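Histidine acid phosphatase (Bifidobacterium longum subsp. infantis, PDB 6RXD) probably removes phosphate groups from inositol polyphosphates such as phytate, and from 2,3-bisphosphoglycerate, as a histidine acid phosphatase of the MINPP1 subfamily. Local coordinates at residues Y53-A63 against F81-T89; N92-Q103 against A316-H326. All coordinates share one frame; numbering follows the deposited sequence. Where two conformers were deposited one is given.

Contact 1: residues Y53-A63 against F81-T89; sequences YKYDALLMRMA and FVKNLSGIT
F81 and A63 meet at one end of an antiparallel helix pair, helices 55-63 and 81-89, whose axes approach to 9.7 Å at 153°, within the helical part of this branch 2 histidine phosphatase. The F81 ring offers its edge: A63 CB lies in the ring plane, 4.0 Å from CD2, and the ring also packs edge-to-face with F249. V82, in one of its two conformers, sends CG1 to the thioether of M60 and CG2 to A63 CB. L85 is the knob of a knobs-into-holes contact, seated among D56, L59, M60 and A63; its CD1 presses on the M60 backbone, 3.5 Å from N, while CD2 lies against L59 CB. With CG anti to the backbone N (chi1 -169°) and bends at the next two torsions, M60 doubles back so that its SD and CE slide past L85, CE lying 3.7 Å from L85 CB. In one of its conformers S86 OG bonds back to V82 O beside M60 CE. I88 adds its CG2 branch against D56 CB. At T89 the contact turns polar: OG1 lies 2.7 Å from D56 OD1, and CG2 approaches Y53 CE1 obliquely. D56 OD1 also bonds to Y97 OH, and OD2 receives the backbone N-H of K54 nearly along its C-O line. Replacing D56 by an alanine would probably leave K54 N and Y97 OH without their carboxylate partner and take from T89 OG1 its direct side-chain contact to the facing helix. Across the same end of the pair, a water donates to D56 O at 2.9 Å and to T89 OG1 at 2.8 Å.

Contact 2: residues N92-Q103 against A316-H326; sequences NVENGYGMLTGQ and ADMHNENTGDH. With ZN (zinc ion), chain D.
T101 and M318 bring the backbones to 6.0 Å between CA atoms, and G102 and N320 to 5.6 Å, where the start of helix 102-118 meets the short 3-10 turn ending at E321 that follows helix 301-317. The first segment leaves helix 75-95 at G96, whose phi is positive, and passes through a type II turn, G96-M99; the second ends in a type II' turn, T323-H326, and the two close on a zinc site. T101 is the N-cap of helix 102-118: its OG1 receives G104 N and donates to D317 O at 3.0 Å. E321, bent at chi2 (77°), turns its carboxylate to the same helix start. Its OE2 takes G102 N on the syn lone pair, a nearly straight bond of 2.8 Å and 173°, and, in one conformer of N95, a weak one from its ND2. This helix end would probably stabilise the negative charge of E321. A water donates to E321 OE1 and D317 O and accepts from Q103 N and N320 N, tying both backbones together. Q103, extended, reaches A316 and D317: NE2 donates to A316 O at 3.1 Å, with A316 O tilted out of the Q103 amide plane, while OE1 bonds to S47 OG. The thioether of M318 crosses the N92 amide at about a right angle, SD 3.4 Å from ND2; that amide is held by I88 O and L50 N. Farther out, E94 and H326 share the zinc, carboxylate and imidazole planes nearly perpendicular. E94 chelates it through both OE1 and OE2; a water is a further ligand, and H326 NE2 lies 2.1 Å from the zinc ion.

In the fold
Helix 75-95 serves both contacts in turn: residues 81-89 pack on helix 55-69 in contact 1, and its last turn, from N92, opens contact 2. Their centres lie 15 Å apart. Y97, in the loop beyond that last turn, folds back to contact 1, where its OH packs 3.5 Å from T89 CG2. Elsewhere on the helix G87 O lies 3.6 Å from H326 CB, bringing the zinc ligand against the same helix. The side chain of I88 is about 11 Å from the zinc ion, and that of S86 about 8 Å from the H326 side chain, so contact 1 lies next to the metal site without supplying a ligand to that zinc.

Contact 1: residues Y53-A63 against F81-T89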
loop_
_atom_site.group_PDB
_atom_site.type_symbol
_atom_site.label_atom_id
_atom_site.label_comp_id
_atom_site.label_asym_id
_atom_site.label_seq_id
_atom_site.Cartn_x
_atom_site.Cartn_y
_atom_site.Cartn_z
ATOM N N TYR A 53 10.685 6.184 16.277
ATOM C CA TYR A 53 11.845 5.592 16.928
ATOM C C TYR A 53 11.328 4.505 17.857
ATOM O O TYR A 53 10.909 4.777 18.992
ATOM C CB TYR A 53 12.623 6.683 17.682
ATOM C CG TYR A 53 13.921 6.238 18.333
ATOM C CD1 TYR A 53 14.893 5.540 17.618
ATOM C CD2 TYR A 53 14.182 6.541 19.661
ATOM C CE1 TYR A 53 16.085 5.135 18.235
ATOM C CE2 TYR A 53 15.357 6.153 20.276
ATOM C CZ TYR A 53 16.309 5.454 19.561
ATOM O OH TYR A 53 17.478 5.071 20.195
ATOM N N LYS A 54 11.334 3.272 17.366
ATOM C CA LYS A 54 10.602 2.195 18.028
ATOM C C LYS A 54 11.276 0.845 17.817
ATOM O O LYS A 54 11.908 0.323 18.742
ATOM C CB LYS A 54 9.148 2.164 17.539
ATOM C CG LYS A 54 8.301 1.078 18.198
ATOM C CD LYS A 54 6.848 1.092 17.693
ATOM C CE LYS A 54 6.756 0.735 16.215
ATOM N NZ LYS A 54 5.331 0.642 15.772
ATOM N N TYR A 55 11.142 0.277 16.618
ATOM C CA TYR A 55 11.770 -1.011 16.324
ATOM C C TYR A 55 13.285 -0.884 16.424
ATOM O O TYR A 55 13.972 -1.758 16.973
ATOM C CB TYR A 55 11.402 -1.485 14.917
ATOM C CG TYR A 55 9.935 -1.838 14.737
ATOM C CD1 TYR A 55 9.252 -2.574 15.697
ATOM C CD2 TYR A 55 9.235 -1.412 13.612
ATOM C CE1 TYR A 55 7.911 -2.897 15.530
ATOM C CE2 TYR A 55 7.893 -1.724 13.436
ATOM C CZ TYR A 55 7.239 -2.466 14.399
ATOM O OH TYR A 55 5.907 -2.784 14.221
ATOM N N ASP A 56 13.806 0.207 15.872
ATOM C CA ASP A 56 15.233 0.483 15.964
ATOM C C ASP A 56 15.658 0.858 17.382
ATOM O O ASP A 56 16.744 0.479 17.834
ATOM C CB ASP A 56 15.664 1.564 14.945
ATOM C CG ASP A 56 14.842 2.856 15.033
ATOM O OD1 ASP A 56 15.357 3.906 14.590
ATOM O OD2 ASP A 56 13.684 2.847 15.499
ATOM N N ALA A 57 14.786 1.571 18.094
ATOM C CA ALA A 57 15.067 1.935 19.479
ATOM C C ALA A 57 15.165 0.690 20.354
ATOM O O ALA A 57 16.140 0.500 21.090
ATOM C CB ALA A 57 13.985 2.864 20.011
ATOM N N LEU A 58 14.136 -0.150 20.285
ATOM C CA LEU A 58 14.056 -1.298 21.181
ATOM C C LEU A 58 15.197 -2.275 20.946
ATOM O O LEU A 58 15.748 -2.842 21.899
ATOM C CB LEU A 58 12.703 -2.007 21.035
ATOM C CG LEU A 58 11.507 -1.285 21.661
ATOM C CD1 LEU A 58 10.202 -1.893 21.183
ATOM C CD2 LEU A 58 11.606 -1.361 23.173
ATOM N N LEU A 59 15.556 -2.486 19.679
ATOM C CA LEU A 59 16.635 -3.407 19.391
ATOM C C LEU A 59 17.991 -2.858 19.835
ATOM O O LEU A 59 18.867 -3.621 20.227
ATOM C CB LEU A 59 16.636 -3.824 17.919
ATOM C CG LEU A 59 15.519 -4.802 17.527
ATOM C CD1 LEU A 59 15.538 -4.990 16.032
ATOM C CD2 LEU A 59 15.693 -6.160 18.226
ATOM N N MET A 60 18.165 -1.537 19.792
ATOM C CA MET A 60 19.372 -0.943 20.385
ATOM C C MET A 60 19.402 -1.069 21.907
ATOM O O MET A 60 20.459 -1.293 22.482
ATOM C CB MET A 60 19.555 0.525 19.979
ATOM C CG MET A 60 20.935 1.093 20.350
ATOM S SD MET A 60 22.257 0.301 19.398
ATOM C CE MET A 60 22.398 1.398 17.993
ATOM N N ARG A 61 18.257 -0.937 22.575
ATOM C CA ARG A 61 18.240 -1.164 24.021
ATOM C C ARG A 61 18.627 -2.614 24.328
ATOM O O ARG A 61 19.373 -2.882 25.273
ATOM C CB ARG A 61 16.855 -0.847 24.617
ATOM C CG ARG A 61 16.339 0.568 24.320
ATOM C CD ARG A 61 17.162 1.662 25.029
ATOM N NE ARG A 61 18.366 2.041 24.277
ATOM C CZ ARG A 61 18.368 2.846 23.215
ATOM N NH1 ARG A 61 17.233 3.366 22.754
ATOM N NH2 ARG A 61 19.512 3.134 22.603
ATOM N N MET A 62 18.151 -3.546 23.506
ATOM C CA MET A 62 18.496 -4.956 23.676
ATOM C C MET A 62 19.995 -5.152 23.447
ATOM O O MET A 62 20.665 -5.893 24.188
ATOM C CB MET A 62 17.678 -5.807 22.693
ATOM C CG MET A 62 17.927 -7.303 22.776
ATOM S SD MET A 62 16.819 -8.159 21.631
ATOM C CE MET A 62 17.190 -9.861 22.038
ATOM N N ALA A 63 20.526 -4.456 22.446
ATOM C CA ALA A 63 21.934 -4.567 22.098
ATOM C C ALA A 63 22.809 -4.067 23.230
ATOM O O ALA A 63 23.862 -4.652 23.514
ATOM C CB ALA A 63 22.224 -3.786 20.812
ATOM N N PHE A 81 25.851 -5.662 14.410
ATOM C CA PHE A 81 24.458 -5.443 14.802
ATOM C C PHE A 81 24.243 -3.981 15.201
ATOM O O PHE A 81 23.304 -3.331 14.740
ATOM C CB PHE A 81 24.098 -6.389 15.949
ATOM C CG PHE A 81 22.628 -6.438 16.268
ATOM C CD1 PHE A 81 21.731 -7.026 15.390
ATOM C CD2 PHE A 81 22.155 -5.914 17.455
ATOM C CE1 PHE A 81 20.375 -7.068 15.694
ATOM C CE2 PHE A 81 20.808 -5.966 17.774
ATOM C CZ PHE A 81 19.922 -6.542 16.898
ATOM N N VAL A 82 25.132 -3.442 16.034
ATOM C CA VAL A 82 25.025 -2.053 16.472
ATOM C C VAL A 82 25.194 -1.089 15.287
ATOM O O VAL A 82 24.531 -0.055 15.207
ATOM C CB VAL A 82 26.046 -1.743 17.599
ATOM C CG1 VAL A 82 25.986 -0.272 18.005
ATOM C CG2 VAL A 82 25.791 -2.638 18.809
ATOM N N LYS A 83 26.076 -1.435 14.349
ATOM C CA LYS A 83 26.267 -0.597 13.153
ATOM C C LYS A 83 24.997 -0.543 12.301
ATOM O O LYS A 83 24.622 0.513 11.777
ATOM C CB LYS A 83 27.424 -1.119 12.293
ATOM C CG LYS A 83 27.661 -0.299 11.023
ATOM C CD LYS A 83 28.797 -0.871 10.158
ATOM C CE LYS A 83 28.943 -0.059 8.870
ATOM N NZ LYS A 83 29.985 -0.612 7.963
ATOM N N ASN A 84 24.339 -1.689 12.151
ATOM C CA ASN A 84 23.118 -1.748 11.345
ATOM C C ASN A 84 22.028 -0.888 11.970
ATOM O O ASN A 84 21.359 -0.100 11.287
ATOM C CB ASN A 84 22.630 -3.198 11.194
ATOM C CG ASN A 84 23.459 -3.987 10.203
ATOM O OD1 ASN A 84 23.956 -3.428 9.231
ATOM N ND2 ASN A 84 23.631 -5.281 10.455
ATOM N N LEU A 85 21.871 -1.024 13.283
ATOM C CA LEU A 85 20.844 -0.257 13.997
ATOM C C LEU A 85 21.136 1.235 13.947
ATOM O O LEU A 85 20.258 2.025 13.620
ATOM C CB LEU A 85 20.716 -0.718 15.451
ATOM C CG LEU A 85 20.244 -2.148 15.708
ATOM C CD1 LEU A 85 20.340 -2.463 17.193
ATOM C CD2 LEU A 85 18.826 -2.310 15.246
ATOM N N SER A 86 22.377 1.633 14.248
ATOM C CA SER A 86 22.768 3.044 14.203
ATOM C C SER A 86 22.544 3.634 12.821
ATOM O O SER A 86 22.108 4.775 12.674
ATOM C CB SER A 86 24.239 3.205 14.590
ATOM O OG SER A 86 24.435 2.861 15.943
ATOM N N GLY A 87 22.851 2.838 11.796
ATOM C CA GLY A 87 22.701 3.275 10.420
ATOM C C GLY A 87 21.261 3.548 10.012
ATOM O O GLY A 87 20.980 4.579 9.406
ATOM N N ILE A 88 20.342 2.635 10.326
ATOM C CA ILE A 88 18.950 2.861 9.932
ATOM C C ILE A 88 18.324 3.988 10.759
ATOM O O ILE A 88 17.491 4.762 10.270
ATOM C CB ILE A 88 18.094 1.562 9.949
ATOM C CG1 ILE A 88 16.791 1.785 9.167
ATOM C CG2 ILE A 88 17.801 1.105 11.373
ATOM C CD1 ILE A 88 16.153 0.507 8.649
ATOM N N THR A 89 18.756 4.112 12.006
ATOM C CA THR A 89 18.280 5.210 12.835
ATOM C C THR A 89 18.762 6.542 12.267
ATOM O O THR A 89 17.983 7.485 12.118
ATOM C CB THR A 89 18.738 5.018 14.280
ATOM O OG1 THR A 89 18.076 3.866 14.809
ATOM C CG2 THR A 89 18.401 6.246 15.151
HETATM O O HOH W 1 18.927 2.224 16.899
#

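Contact 2: residues N92-Q103 against A316-H326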
loop_
_atom_site.group_PDB
_atom_site.type_symbol
_atom_site.label_atom_id
_atom_site.label_comp_id
_atom_site.label_asym_id
_atom_site.label_seq_id
_atom_site.Cartn_x
_atom_site.Cartn_y
_atom_site.Cartn_z
ATOM N N ASN A 92 16.812 7.572 9.225
ATOM C CA ASN A 92 15.503 8.097 9.599
ATOM C C ASN A 92 15.542 9.466 10.260
ATOM O O ASN A 92 14.657 10.298 10.034
ATOM C CB ASN A 92 14.784 7.094 10.501
ATOM C CG ASN A 92 14.131 5.996 9.715
ATOM O OD1 ASN A 92 13.067 6.202 9.126
ATOM N ND2 ASN A 92 14.768 4.825 9.676
ATOM N N VAL A 93 16.568 9.710 11.063
ATOM C CA VAL A 93 16.709 11.009 11.706
ATOM C C VAL A 93 16.891 12.085 10.643
ATOM O O VAL A 93 16.266 13.148 10.691
ATOM C CB VAL A 93 17.870 11.006 12.714
ATOM C CG1 VAL A 93 18.273 12.425 13.087
ATOM C CG2 VAL A 93 17.472 10.226 13.957
ATOM N N GLU A 94 17.702 11.779 9.641
ATOM C CA GLU A 94 17.940 12.736 8.569
ATOM C C GLU A 94 16.706 12.981 7.706
ATOM O O GLU A 94 16.407 14.119 7.339
ATOM C CB GLU A 94 19.089 12.259 7.692
ATOM C CG GLU A 94 19.348 13.174 6.536
ATOM C CD GLU A 94 20.369 12.613 5.608
ATOM O OE1 GLU A 94 21.323 13.342 5.264
ATOM O OE2 GLU A 94 20.207 11.437 5.208
ATOM N N ASN A 95 15.995 11.917 7.366
ATOM C CA ASN A 95 14.826 12.052 6.508
ATOM C C ASN A 95 13.614 12.575 7.252
ATOM O O ASN A 95 12.753 13.232 6.666
ATOM C CB ASN A 95 14.491 10.720 5.848
ATOM C CG ASN A 95 15.237 10.515 4.559
ATOM O OD1 ASN A 95 16.271 11.139 4.321
ATOM N ND2 ASN A 95 14.715 9.640 3.710
ATOM N N GLY A 96 13.566 12.302 8.549
ATOM C CA GLY A 96 12.401 12.592 9.354
ATOM C C GLY A 96 11.658 11.279 9.454
ATOM O O GLY A 96 11.396 10.629 8.438
ATOM N N TYR A 97 11.343 10.854 10.667
ATOM C CA TYR A 97 10.596 9.615 10.802
ATOM C C TYR A 97 9.234 9.726 10.115
ATOM O O TYR A 97 8.584 10.781 10.160
ATOM C CB TYR A 97 10.449 9.243 12.272
ATOM C CG TYR A 97 11.657 8.531 12.836
ATOM C CD1 TYR A 97 11.700 7.144 12.889
ATOM C CD2 TYR A 97 12.748 9.246 13.320
ATOM C CE1 TYR A 97 12.794 6.472 13.407
ATOM C CE2 TYR A 97 13.853 8.586 13.840
ATOM C CZ TYR A 97 13.866 7.201 13.885
ATOM O OH TYR A 97 14.958 6.530 14.388
ATOM N N GLY A 98 8.843 8.643 9.440
ATOM C CA GLY A 98 7.548 8.542 8.787
ATOM C C GLY A 98 7.494 9.120 7.386
ATOM O O GLY A 98 6.505 8.939 6.676
ATOM N N MET A 99 8.555 9.808 6.980
ATOM C CA MET A 99 8.529 10.536 5.714
ATOM C C MET A 99 8.746 9.630 4.505
ATOM O O MET A 99 9.268 8.518 4.632
ATOM C CB MET A 99 9.589 11.639 5.735
ATOM C CG MET A 99 9.372 12.638 6.837
ATOM S SD MET A 99 7.924 13.655 6.498
ATOM C CE MET A 99 8.601 14.789 5.283
ATOM N N LEU A 100 8.324 10.104 3.333
ATOM C CA LEU A 100 8.594 9.408 2.077
ATOM C C LEU A 100 10.091 9.244 1.930
ATOM O O LEU A 100 10.851 10.152 2.256
ATOM C CB LEU A 100 8.100 10.226 0.877
ATOM C CG LEU A 100 6.693 10.070 0.314
ATOM C CD1 LEU A 100 6.633 10.721 -1.065
ATOM C CD2 LEU A 100 6.312 8.600 0.227
ATOM N N THR A 101 10.517 8.093 1.434
ATOM C CA THR A 101 11.934 7.884 1.164
ATOM C C THR A 101 12.246 8.312 -0.267
ATOM O O THR A 101 11.330 8.606 -1.042
ATOM C CB THR A 101 12.310 6.408 1.353
ATOM O OG1 THR A 101 11.650 5.621 0.358
ATOM C CG2 THR A 101 11.894 5.920 2.732
ATOM N N GLY A 102 13.535 8.358 -0.618
ATOM C CA GLY A 102 13.930 8.641 -1.986
ATOM C C GLY A 102 13.310 7.645 -2.950
ATOM O O GLY A 102 12.876 8.011 -4.049
ATOM N N GLN A 103 13.273 6.380 -2.544
ATOM C CA GLN A 103 12.651 5.350 -3.369
ATOM C C GLN A 103 11.163 5.633 -3.565
ATOM O O GLN A 103 10.627 5.465 -4.662
ATOM C CB GLN A 103 12.814 3.980 -2.700
ATOM C CG GLN A 103 12.141 2.827 -3.445
ATOM C CD GLN A 103 12.238 1.522 -2.664
ATOM O OE1 GLN A 103 11.314 1.136 -1.949
ATOM N NE2 GLN A 103 13.369 0.845 -2.788
ATOM N N ALA A 316 14.596 -2.231 2.945
ATOM C CA ALA A 316 14.418 -2.334 1.493
ATOM C C ALA A 316 13.778 -1.069 0.934
ATOM O O ALA A 316 14.094 -0.636 -0.178
ATOM C CB ALA A 316 13.578 -3.552 1.139
ATOM N N ASP A 317 12.852 -0.495 1.697
ATOM C CA ASP A 317 12.154 0.723 1.289
ATOM C C ASP A 317 13.068 1.921 1.407
ATOM O O ASP A 317 12.841 2.947 0.760
ATOM C CB ASP A 317 10.917 0.932 2.169
ATOM C CG ASP A 317 9.855 -0.111 1.927
ATOM O OD1 ASP A 317 8.819 -0.067 2.618
ATOM O OD2 ASP A 317 10.055 -0.962 1.026
ATOM N N MET A 318 14.105 1.788 2.234
ATOM C CA MET A 318 15.062 2.870 2.455
ATOM C C MET A 318 16.355 2.642 1.684
ATOM O O MET A 318 17.432 3.099 2.090
ATOM C CB MET A 318 15.361 3.046 3.948
ATOM C CG MET A 318 14.104 3.303 4.772
ATOM S SD MET A 318 14.486 3.835 6.456
ATOM C CE MET A 318 15.074 5.506 6.156
ATOM N N HIS A 319 16.247 1.929 0.572
ATOM C CA HIS A 319 17.410 1.636 -0.258
ATOM C C HIS A 319 18.217 2.884 -0.609
ATOM O O HIS A 319 19.450 2.862 -0.575
ATOM C CB HIS A 319 16.954 0.923 -1.532
ATOM C CG HIS A 319 18.077 0.559 -2.450
ATOM N ND1 HIS A 319 18.543 1.413 -3.425
ATOM C CD2 HIS A 319 18.832 -0.562 -2.533
ATOM C CE1 HIS A 319 19.538 0.832 -4.073
ATOM N NE2 HIS A 319 19.733 -0.366 -3.551
ATOM N N ASN A 320 17.536 3.975 -0.952
ATOM C CA ASN A 320 18.259 5.174 -1.382
ATOM C C ASN A 320 19.033 5.828 -0.248
ATOM O O ASN A 320 19.985 6.558 -0.483
ATOM C CB ASN A 320 17.321 6.203 -2.023
ATOM C CG ASN A 320 16.718 5.714 -3.321
ATOM O OD1 ASN A 320 16.593 4.514 -3.549
ATOM N ND2 ASN A 320 16.346 6.652 -4.189
ATOM N N GLU A 321 18.600 5.582 0.981
ATOM C CA GLU A 321 19.239 6.145 2.154
ATOM C C GLU A 321 20.298 5.199 2.692
ATOM O O GLU A 321 20.990 5.517 3.652
ATOM C CB GLU A 321 18.183 6.408 3.242
ATOM C CG GLU A 321 17.195 7.537 2.905
ATOM C CD GLU A 321 16.123 7.130 1.910
ATOM O OE1 GLU A 321 15.760 5.938 1.861
ATOM O OE2 GLU A 321 15.637 8.008 1.168
ATOM N N ASN A 322 20.407 4.020 2.089
ATOM C CA ASN A 322 21.363 3.022 2.558
ATOM C C ASN A 322 22.681 3.287 1.859
ATOM O O ASN A 322 22.993 2.672 0.839
ATOM C CB ASN A 322 20.843 1.618 2.233
ATOM C CG ASN A 322 21.673 0.523 2.855
ATOM O OD1 ASN A 322 22.787 0.757 3.339
ATOM N ND2 ASN A 322 21.142 -0.695 2.825
ATOM N N THR A 323 23.447 4.219 2.408
ATOM C CA THR A 323 24.516 4.830 1.631
ATOM C C THR A 323 25.478 5.610 2.504
ATOM O O THR A 323 25.114 6.112 3.575
ATOM C CB THR A 323 23.912 5.781 0.571
ATOM O OG1 THR A 323 24.946 6.256 -0.296
ATOM C CG2 THR A 323 23.241 6.972 1.249
ATOM N N GLY A 324 26.718 5.702 2.034
ATOM C CA GLY A 324 27.735 6.501 2.689
ATOM C C GLY A 324 27.899 6.262 4.175
ATOM O O GLY A 324 28.218 5.160 4.613
ATOM N N ASP A 325 27.644 7.315 4.943
ATOM C CA ASP A 325 27.920 7.360 6.370
ATOM C C ASP A 325 26.787 6.738 7.203
ATOM O O ASP A 325 26.872 6.623 8.426
ATOM C CB ASP A 325 28.237 8.815 6.751
ATOM C CG ASP A 325 28.220 9.066 8.242
ATOM O OD1 ASP A 325 27.234 9.676 8.715
ATOM O OD2 ASP A 325 29.182 8.669 8.942
ATOM N N HIS A 326 25.725 6.302 6.536
ATOM C CA HIS A 326 24.662 5.609 7.257
ATOM C C HIS A 326 24.164 4.401 6.468
ATOM O O HIS A 326 23.014 4.341 6.035
ATOM C CB HIS A 326 23.532 6.566 7.722
ATOM C CG HIS A 326 22.949 7.424 6.634
ATOM N ND1 HIS A 326 22.091 6.921 5.686
ATOM C CD2 HIS A 326 23.061 8.751 6.368
ATOM C CE1 HIS A 326 21.711 7.885 4.865
ATOM N NE2 HIS A 326 22.289 9.006 5.251
HETATM ZN ZN ZN D . 22.454 11.097 5.240
HETATM O O HOH W 2 14.739 4.873 -0.398
HETATM O O HOH W 3 15.510 2.384 -4.719
HETATM O O HOH W 4 24.151 11.769 6.835
#